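Local coordinates for protein aminopentol aminotransferase (Sphingopyxis macrogoltabida, PDB 6HBS) that transfers the amino group of aminopentol, the hydrolysed form of the mycotoxin fumonisin B1, to pyruvate using pyridoxal 5'-phosphate, at residues 4-12 against 46-54; 135-143 against 165-173. One frame throughout, in Å; residues are numbered along the deposited sequence.

Contact 1 (4-12 against 46-54)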
loop_
_atom_site.group_PDB
_atom_site.type_symbol
_atom_site.label_atom_id
_atom_site.label_comp_id
_atom_site.label_asym_id
_atom_site.label_seq_id
_atom_site.Cartn_x
_atom_site.Cartn_y
_atom_site.Cartn_z
ATOM N N GLY A 4 -21.958 -17.216 18.748
ATOM C CA GLY A 4 -20.798 -17.189 17.832
ATOM C C GLY A 4 -19.591 -17.865 18.455
ATOM O O GLY A 4 -18.685 -17.185 18.919
ATOM N N THR A 5 -19.592 -19.205 18.458
ATOM C CA THR A 5 -18.530 -20.018 19.064
ATOM C C THR A 5 -17.173 -19.714 18.398
ATOM O O THR A 5 -16.165 -19.458 19.103
ATOM C CB THR A 5 -18.881 -21.511 19.000
ATOM O OG1 THR A 5 -19.887 -21.720 19.987
ATOM C CG2 THR A 5 -17.719 -22.438 19.283
ATOM N N ARG A 6 -17.149 -19.768 17.061
ATOM C CA ARG A 6 -15.933 -19.542 16.280
ATOM C C ARG A 6 -15.512 -18.081 16.459
ATOM O O ARG A 6 -14.346 -17.816 16.671
ATOM C CB ARG A 6 -16.099 -19.950 14.814
ATOM C CG ARG A 6 -16.268 -21.456 14.638
ATOM C CD ARG A 6 -16.146 -21.944 13.199
ATOM N NE ARG A 6 -14.749 -21.929 12.775
ATOM C CZ ARG A 6 -14.226 -21.186 11.782
ATOM N NH1 ARG A 6 -14.987 -20.491 10.939
ATOM N NH2 ARG A 6 -12.912 -21.184 11.623
ATOM N N GLN A 7 -16.472 -17.156 16.442
ATOM C CA GLN A 7 -16.150 -15.723 16.572
ATOM C C GLN A 7 -15.476 -15.445 17.924
ATOM O O GLN A 7 -14.506 -14.669 18.008
ATOM C CB GLN A 7 -17.410 -14.869 16.410
ATOM C CG GLN A 7 -17.157 -13.390 16.177
ATOM C CD GLN A 7 -16.489 -13.039 14.864
ATOM O OE1 GLN A 7 -15.604 -12.173 14.826
ATOM N NE2 GLN A 7 -16.914 -13.688 13.781
ATOM N N LYS A 8 -16.013 -16.065 18.977
ATOM C CA LYS A 8 -15.531 -15.852 20.299
ATOM C C LYS A 8 -14.082 -16.364 20.419
ATOM O O LYS A 8 -13.255 -15.700 21.089
ATOM C CB LYS A 8 -16.442 -16.539 21.319
ATOM C CG LYS A 8 -15.928 -16.428 22.745
ATOM C CD LYS A 8 -16.730 -17.179 23.771
ATOM C CE LYS A 8 -16.321 -16.810 25.182
ATOM N NZ LYS A 8 -16.662 -17.893 26.131
ATOM N N ASP A 9 -13.825 -17.561 19.865
ATOM C CA ASP A 9 -12.488 -18.204 19.853
ATOM C C ASP A 9 -11.497 -17.254 19.151
ATOM O O ASP A 9 -10.382 -17.013 19.662
ATOM C CB ASP A 9 -12.503 -19.566 19.144
ATOM C CG ASP A 9 -11.148 -20.266 19.032
ATOM O OD1 ASP A 9 -10.531 -20.511 20.082
ATOM O OD2 ASP A 9 -10.682 -20.485 17.876
ATOM N N LEU A 10 -11.919 -16.751 17.982
ATOM C CA LEU A 10 -11.104 -15.923 17.115
ATOM C C LEU A 10 -10.797 -14.594 17.813
ATOM O O LEU A 10 -9.675 -14.146 17.766
ATOM C CB LEU A 10 -11.825 -15.715 15.781
ATOM C CG LEU A 10 -11.705 -16.874 14.795
ATOM C CD1 LEU A 10 -12.675 -16.704 13.640
ATOM C CD2 LEU A 10 -10.274 -16.997 14.271
ATOM N N ARG A 11 -11.759 -14.041 18.557
ATOM C CA ARG A 11 -11.535 -12.776 19.270
ATOM C C ARG A 11 -10.571 -12.976 20.455
ATOM O O ARG A 11 -9.722 -12.100 20.705
ATOM C CB ARG A 11 -12.854 -12.163 19.739
ATOM C CG ARG A 11 -13.661 -11.471 18.651
ATOM C CD ARG A 11 -14.866 -10.862 19.355
ATOM N NE ARG A 11 -15.793 -10.190 18.454
ATOM C CZ ARG A 11 -15.608 -8.964 17.970
ATOM N NH1 ARG A 11 -14.524 -8.282 18.304
ATOM N NH2 ARG A 11 -16.500 -8.446 17.139
ATOM N N GLU A 12 -10.678 -14.107 21.167
ATOM C CA GLU A 12 -9.760 -14.428 22.291
ATOM C C GLU A 12 -8.320 -14.527 21.760
ATOM O O GLU A 12 -7.383 -14.060 22.412
ATOM C CB GLU A 12 -10.117 -15.754 22.993
ATOM C CG GLU A 12 -9.256 -16.123 24.236
ATOM C CD GLU A 12 -7.926 -16.922 24.163
ATOM O OE1 GLU A 12 -7.531 -17.485 23.074
ATOM O OE2 GLU A 12 -7.222 -16.986 25.230
ATOM N N ARG A 46 -23.135 -10.735 -0.628
ATOM C CA ARG A 46 -23.207 -11.353 0.658
ATOM C C ARG A 46 -21.812 -11.622 1.236
ATOM O O ARG A 46 -20.892 -11.983 0.520
ATOM C CB ARG A 46 -23.978 -12.681 0.563
ATOM C CG ARG A 46 -25.488 -12.503 0.513
ATOM C CD ARG A 46 -26.254 -13.817 0.354
ATOM N NE ARG A 46 -27.699 -13.626 0.532
ATOM C CZ ARG A 46 -28.469 -12.916 -0.295
ATOM N NH1 ARG A 46 -27.960 -12.397 -1.400
ATOM N NH2 ARG A 46 -29.736 -12.692 0.017
ATOM N N ILE A 47 -21.734 -11.572 2.560
ATOM C CA ILE A 47 -20.598 -12.045 3.349
ATOM C C ILE A 47 -21.128 -13.048 4.363
ATOM O O ILE A 47 -22.289 -12.951 4.765
ATOM C CB ILE A 47 -19.879 -10.890 4.071
ATOM C CG1 ILE A 47 -20.815 -10.152 5.036
ATOM C CG2 ILE A 47 -19.245 -9.968 3.067
ATOM C CD1 ILE A 47 -20.265 -8.818 5.564
ATOM N N TRP A 48 -20.254 -13.958 4.803
ATOM C CA TRP A 48 -20.525 -14.915 5.869
ATOM C C TRP A 48 -19.473 -14.739 6.963
ATOM O O TRP A 48 -18.267 -14.693 6.647
ATOM C CB TRP A 48 -20.467 -16.346 5.334
ATOM C CG TRP A 48 -21.609 -16.782 4.462
ATOM C CD1 TRP A 48 -22.626 -17.600 4.852
ATOM C CD2 TRP A 48 -21.832 -16.506 3.068
ATOM N NE1 TRP A 48 -23.476 -17.832 3.815
ATOM C CE2 TRP A 48 -23.024 -17.174 2.707
ATOM C CE3 TRP A 48 -21.188 -15.743 2.099
ATOM C CZ2 TRP A 48 -23.580 -17.084 1.440
ATOM C CZ3 TRP A 48 -21.725 -15.660 0.834
ATOM C CH2 TRP A 48 -22.908 -16.333 0.503
ATOM N N ASP A 49 -19.920 -14.644 8.212
ATOM C CA ASP A 49 -19.038 -14.496 9.346
ATOM C C ASP A 49 -18.392 -15.852 9.645
ATOM O O ASP A 49 -18.681 -16.861 8.935
ATOM C CB ASP A 49 -19.766 -13.875 10.538
ATOM C CG ASP A 49 -20.893 -14.696 11.154
ATOM O OD1 ASP A 49 -20.940 -15.946 10.951
ATOM O OD2 ASP A 49 -21.696 -14.069 11.842
ATOM N N ALA A 50 -17.495 -15.878 10.652
ATOM C CA ALA A 50 -16.734 -17.102 11.000
ATOM C C ALA A 50 -17.689 -18.262 11.353
ATOM O O ALA A 50 -17.304 -19.402 11.221
ATOM C CB ALA A 50 -15.813 -16.831 12.153
ATOM N N ASP A 51 -18.889 -17.944 11.859
ATOM C CA ASP A 51 -19.890 -18.946 12.310
ATOM C C ASP A 51 -20.911 -19.245 11.213
ATOM O O ASP A 51 -21.950 -19.830 11.498
ATOM C CB ASP A 51 -20.550 -18.495 13.618
ATOM C CG ASP A 51 -19.611 -18.592 14.804
ATOM O OD1 ASP A 51 -19.340 -19.724 15.247
ATOM O OD2 ASP A 51 -19.109 -17.535 15.264
ATOM N N GLU A 52 -20.602 -18.846 9.973
ATOM C CA GLU A 52 -21.329 -19.168 8.752
ATOM C C GLU A 52 -22.716 -18.502 8.699
ATOM O O GLU A 52 -23.587 -18.958 7.955
ATOM C CB GLU A 52 -21.456 -20.684 8.582
ATOM C CG GLU A 52 -21.446 -21.105 7.124
ATOM C CD GLU A 52 -20.129 -20.879 6.399
ATOM O OE1 GLU A 52 -19.152 -20.530 7.068
ATOM O OE2 GLU A 52 -20.092 -21.045 5.182
ATOM N N GLN A 53 -22.908 -17.402 9.428
ATOM C CA GLN A 53 -24.125 -16.583 9.298
ATOM C C GLN A 53 -23.951 -15.668 8.093
ATOM O O GLN A 53 -22.957 -14.919 8.013
ATOM C CB GLN A 53 -24.416 -15.747 10.548
ATOM C CG GLN A 53 -24.383 -16.515 11.869
ATOM C CD GLN A 53 -25.450 -17.574 12.083
ATOM O OE1 GLN A 53 -26.235 -17.920 11.193
ATOM N NE2 GLN A 53 -25.481 -18.114 13.296
ATOM N N PRO A 54 -24.918 -15.666 7.144
ATOM C CA PRO A 54 -24.866 -14.796 5.976
ATOM C C PRO A 54 -25.448 -13.405 6.270
ATOM O O PRO A 54 -26.362 -13.269 7.085
ATOM C CB PRO A 54 -25.719 -15.551 4.943
ATOM C CG PRO A 54 -26.765 -16.231 5.782
ATOM C CD PRO A 54 -26.066 -16.591 7.077
#
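R6 and Q7, in the first turn of helix 5-17, face A50 and D51 in the turn that follows strand 46-49. The closest CA pair is R6 and D51, 5.6 Å apart. D49 to E52 form a type I beta turn in the beta hairpin of strands 46-49 and 54-57. E52 lies in the left-handed region and D49 N donates to Q53 O, consistent with a type I turn plus G1 bulge. D51 of this turn receives N-H groups from the first turn of the helix.

R6 N donates to D51 OD1 at 2.8 Å, on its syn lone pair. Q7 N donates to D51 OD2 at 2.9 Å, also on the syn side but 24° out of the carboxylate plane. Each oxygen thus has its own backbone donor, which limits rotation of the group. Its negative charge would probably suit the helix dipole. CG of D51 stands anti to its carbonyl carbon (chi1 -72°), bringing the oxygens to these N-H groups. At the start of the turn, D49 OD1 accepts the N-H of Q53.

The side chain of R6 slides past D51 in the opposite direction, with guanidinium and carboxylate planes 67° apart. Its bend at chi3 brings NH1 to the carbonyl oxygen of A50. NH1 also forms a salt bridge with E93 of the second subunit, at the dimer interface.

Q7 sends its OE1 to the backbone N-H groups of Q37 and F38. Its NE2 lies 3.7 Å from A50 CB. The methyl of A50 also packs tightly on L10, with CB 3.5 Å from CD1. R6 NH1 donates to A50 O at 2.6 Å, in the carbonyl plane and on a lone pair, but the bond is bent and the oxygen somewhat tilted from the guanidinium plane.

Contact 2 (135-143 against 165-173)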
loop_
_atom_site.group_PDB
_atom_site.type_symbol
_atom_site.label_atom_id
_atom_site.label_comp_id
_atom_site.label_asym_id
_atom_site.label_seq_id
_atom_site.Cartn_x
_atom_site.Cartn_y
_atom_site.Cartn_z
ATOM N N ARG A 135 5.311 25.982 -3.618
ATOM C CA ARG A 135 4.622 26.537 -2.452
ATOM C C ARG A 135 4.355 25.436 -1.430
ATOM O O ARG A 135 4.527 24.226 -1.710
ATOM C CB ARG A 135 3.290 27.179 -2.837
ATOM C CG ARG A 135 3.436 28.297 -3.852
ATOM C CD ARG A 135 2.094 28.577 -4.486
ATOM N NE ARG A 135 2.185 29.409 -5.671
ATOM C CZ ARG A 135 1.244 29.514 -6.589
ATOM N NH1 ARG A 135 1.487 30.234 -7.669
ATOM N NH2 ARG A 135 0.073 28.911 -6.433
ATOM N N LYS A 136 3.925 25.845 -0.238
ATOM C CA LYS A 136 3.868 24.925 0.875
ATOM C C LYS A 136 2.441 24.485 1.228
ATOM O O LYS A 136 2.279 23.346 1.713
ATOM C CB LYS A 136 4.507 25.553 2.109
ATOM C CG LYS A 136 5.995 25.822 1.981
ATOM C CD LYS A 136 6.560 26.373 3.246
ATOM C CE LYS A 136 8.039 26.655 3.163
ATOM N NZ LYS A 136 8.525 27.187 4.457
ATOM N N THR A 137 1.437 25.370 1.068
ATOM C CA THR A 137 0.181 25.179 1.794
ATOM C C THR A 137 -0.765 24.262 1.010
ATOM O O THR A 137 -1.089 24.490 -0.157
ATOM C CB THR A 137 -0.495 26.505 2.191
ATOM O OG1 THR A 137 0.418 27.262 3.001
ATOM C CG2 THR A 137 -1.770 26.256 2.972
ATOM N N ILE A 138 -1.244 23.241 1.711
ATOM C CA ILE A 138 -2.268 22.335 1.191
ATOM C C ILE A 138 -3.596 22.655 1.898
ATOM O O ILE A 138 -3.662 22.634 3.116
ATOM C CB ILE A 138 -1.839 20.869 1.409
ATOM C CG1 ILE A 138 -0.545 20.563 0.657
ATOM C CG2 ILE A 138 -2.958 19.919 1.025
ATOM C CD1 ILE A 138 -0.672 20.474 -0.835
ATOM N N LEU A 139 -4.633 22.963 1.122
ATOM C CA LEU A 139 -5.949 23.268 1.726
ATOM C C LEU A 139 -6.838 22.017 1.737
ATOM O O LEU A 139 -7.124 21.464 0.671
ATOM C CB LEU A 139 -6.619 24.389 0.936
ATOM C CG LEU A 139 -5.900 25.744 0.972
ATOM C CD1 LEU A 139 -6.692 26.805 0.218
ATOM C CD2 LEU A 139 -5.587 26.153 2.392
ATOM N N CYS A 140 -7.329 21.639 2.919
ATOM C CA CYS A 140 -8.272 20.516 3.054
ATOM C C CYS A 140 -9.496 21.006 3.843
ATOM O O CYS A 140 -9.414 21.989 4.582
ATOM C CB CYS A 140 -7.619 19.333 3.765
ATOM S SG CYS A 140 -6.175 18.707 2.861
ATOM N N ALA A 141 -10.632 20.343 3.630
ATOM C CA ALA A 141 -11.855 20.606 4.375
ATOM C C ALA A 141 -11.695 20.060 5.791
ATOM O O ALA A 141 -11.174 18.946 5.964
ATOM C CB ALA A 141 -13.009 19.937 3.663
ATOM N N LYS A 142 -12.154 20.821 6.804
ATOM C CA LYS A 142 -12.203 20.353 8.176
ATOM C C LYS A 142 -12.963 19.023 8.234
ATOM O O LYS A 142 -14.062 18.914 7.682
ATOM C CB LYS A 142 -12.986 21.303 9.090
ATOM C CG LYS A 142 -12.296 22.609 9.407
ATOM C CD LYS A 142 -13.197 23.627 10.127
ATOM C CE LYS A 142 -12.564 25.007 10.210
ATOM N NZ LYS A 142 -12.634 25.716 8.903
ATOM N N GLY A 143 -12.344 18.030 8.867
ATOM C CA GLY A 143 -12.909 16.691 9.079
ATOM C C GLY A 143 -12.908 15.808 7.829
ATOM O O GLY A 143 -13.453 14.735 7.879
ATOM N N VAL A 165 1.993 21.134 9.602
ATOM C CA VAL A 165 2.078 22.570 9.866
ATOM C C VAL A 165 1.694 23.355 8.603
ATOM O O VAL A 165 1.237 24.480 8.708
ATOM C CB VAL A 165 3.476 22.974 10.410
ATOM C CG1 VAL A 165 4.603 22.722 9.413
ATOM C CG2 VAL A 165 3.499 24.435 10.881
ATOM N N HIS A 166 1.871 22.764 7.410
ATOM C CA HIS A 166 1.556 23.443 6.153
ATOM C C HIS A 166 0.316 22.823 5.495
ATOM O O HIS A 166 0.199 22.835 4.298
ATOM C CB HIS A 166 2.783 23.464 5.224
ATOM C CG HIS A 166 3.839 24.395 5.719
ATOM N ND1 HIS A 166 3.592 25.759 5.869
ATOM C CD2 HIS A 166 5.092 24.173 6.172
ATOM C CE1 HIS A 166 4.687 26.335 6.367
ATOM N NE2 HIS A 166 5.611 25.386 6.575
ATOM N N VAL A 167 -0.601 22.311 6.306
ATOM C CA VAL A 167 -1.960 21.972 5.892
ATOM C C VAL A 167 -2.877 22.981 6.580
ATOM O O VAL A 167 -2.754 23.159 7.773
ATOM C CB VAL A 167 -2.356 20.540 6.305
ATOM C CG1 VAL A 167 -3.756 20.170 5.813
ATOM C CG2 VAL A 167 -1.296 19.540 5.844
ATOM N N ALA A 168 -3.741 23.624 5.810
ATOM C CA ALA A 168 -4.717 24.567 6.352
ATOM C C ALA A 168 -6.116 24.143 5.905
ATOM O O ALA A 168 -6.251 23.385 4.965
ATOM C CB ALA A 168 -4.397 25.983 5.924
ATOM N N TYR A 169 -7.146 24.693 6.562
ATOM C CA TYR A 169 -8.481 24.097 6.498
ATOM C C TYR A 169 -9.498 25.150 6.084
ATOM O O TYR A 169 -9.308 26.368 6.342
ATOM C CB TYR A 169 -8.811 23.408 7.814
ATOM C CG TYR A 169 -7.826 22.327 8.194
ATOM C CD1 TYR A 169 -7.866 21.066 7.613
ATOM C CD2 TYR A 169 -6.806 22.590 9.093
ATOM C CE1 TYR A 169 -6.936 20.088 7.947
ATOM C CE2 TYR A 169 -5.862 21.632 9.427
ATOM C CZ TYR A 169 -5.934 20.371 8.864
ATOM O OH TYR A 169 -4.990 19.441 9.197
ATOM N N TYR A 170 -10.543 24.669 5.405
ATOM C CA TYR A 170 -11.723 25.437 5.048
ATOM C C TYR A 170 -12.950 24.584 5.414
ATOM O O TYR A 170 -12.818 23.393 5.687
ATOM C CB TYR A 170 -11.715 25.819 3.564
ATOM C CG TYR A 170 -11.768 24.634 2.620
ATOM C CD1 TYR A 170 -10.616 23.994 2.173
ATOM C CD2 TYR A 170 -12.974 24.114 2.209
ATOM C CE1 TYR A 170 -10.673 22.891 1.332
ATOM C CE2 TYR A 170 -13.056 23.022 1.361
ATOM C CZ TYR A 170 -11.904 22.397 0.921
ATOM O OH TYR A 170 -12.022 21.280 0.115
ATOM N N THR A 171 -14.132 25.202 5.419
ATOM C CA THR A 171 -15.420 24.473 5.652
ATOM C C THR A 171 -15.942 23.935 4.323
ATOM O O THR A 171 -16.131 24.679 3.370
ATOM C CB THR A 171 -16.472 25.384 6.296
ATOM O OG1 THR A 171 -15.858 25.806 7.501
ATOM C CG2 THR A 171 -17.789 24.691 6.582
ATOM N N TYR A 172 -16.183 22.623 4.265
ATOM C CA TYR A 172 -16.676 22.005 3.057
ATOM C C TYR A 172 -17.982 22.687 2.650
ATOM O O TYR A 172 -18.809 22.936 3.513
ATOM C CB TYR A 172 -16.912 20.492 3.241
ATOM C CG TYR A 172 -17.138 19.782 1.928
ATOM C CD1 TYR A 172 -16.067 19.416 1.118
ATOM C CD2 TYR A 172 -18.413 19.500 1.470
ATOM C CE1 TYR A 172 -16.256 18.775 -0.098
ATOM C CE2 TYR A 172 -18.615 18.845 0.265
ATOM C CZ TYR A 172 -17.535 18.464 -0.516
ATOM O OH TYR A 172 -17.742 17.881 -1.729
ATOM N N ASN A 173 -18.164 22.917 1.335
ATOM C CA ASN A 173 -19.379 23.441 0.754
ATOM C C ASN A 173 -19.566 24.929 1.091
ATOM O O ASN A 173 -20.659 25.455 0.889
ATOM C CB ASN A 173 -20.633 22.622 1.114
ATOM C CG ASN A 173 -21.010 21.667 -0.004
ATOM O OD1 ASN A 173 -20.553 21.854 -1.127
ATOM N ND2 ASN A 173 -21.857 20.683 0.278
HETATM O O HOH W 1 1.173 27.065 5.634
HETATM O O HOH W 2 -15.672 20.956 6.593
HETATM O O HOH W 3 -11.424 27.865 7.817
#
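Strands 137-141 and 167-170 pair in parallel at one edge of the seven-stranded mixed sheet, which belongs to the large domain of fold-type I PLP enzymes such as class-III aminotransferases. Strand 167-170 is outermost within this chain. Five backbone hydrogen bonds join the segments, from I138 N to H166 O (3.0 Å) through to K142 N to Y170 O (2.9 Å).

K136 lays its extended chain over one face of the H166 ring, with CD 3.7 Å from the ring centroid. Water 1 joins H166 ND1 to T137 OG1, which also hydrogen-bonds to D188 OD2.

L139, A168, A141 and Y170 share one face. L139 CD2 touches A168 CB at 3.7 Å. The CG of Y170 sits between its backbone N and carbonyl carbon (chi1 63°), folding the ring over A141, whose CA lies above the ring centre. Y170 OH is hydrogen-bonded to the backbone O of F193. A leucine in place of Y170 would probably uncover A141 and leave F193 O without this hydroxyl partner.

On the opposite face, C140 SG meets V167 CG1 at 4.1 Å. Helix 175-184 covers L139 and Y170, helix 118-133 packs on I138, and strand 189-194 continues the sheet beyond 137-141.

Overall arrangement
Contact 1 comes first along the chain and closes before contact 2 opens. Their centres are 42 Å apart, on opposite sides of the chain's centre, and their nearest atoms are about 25 Å apart. They share no sheet. Contact 1 ties the N-terminal helix 5-17 to the small four-stranded sheet, through the turn between strands 46-49 and 54-57. Contact 2 adds strand 167-170 to one edge of the seven-stranded sheet. Both lie away from the cofactor and metal sites, though the side chain of Y172 in contact 2 is about 10 Å from a bound pyridoxal phosphate. Both also touch the second subunit, so the second subunit borders both of these distant parts of the fold.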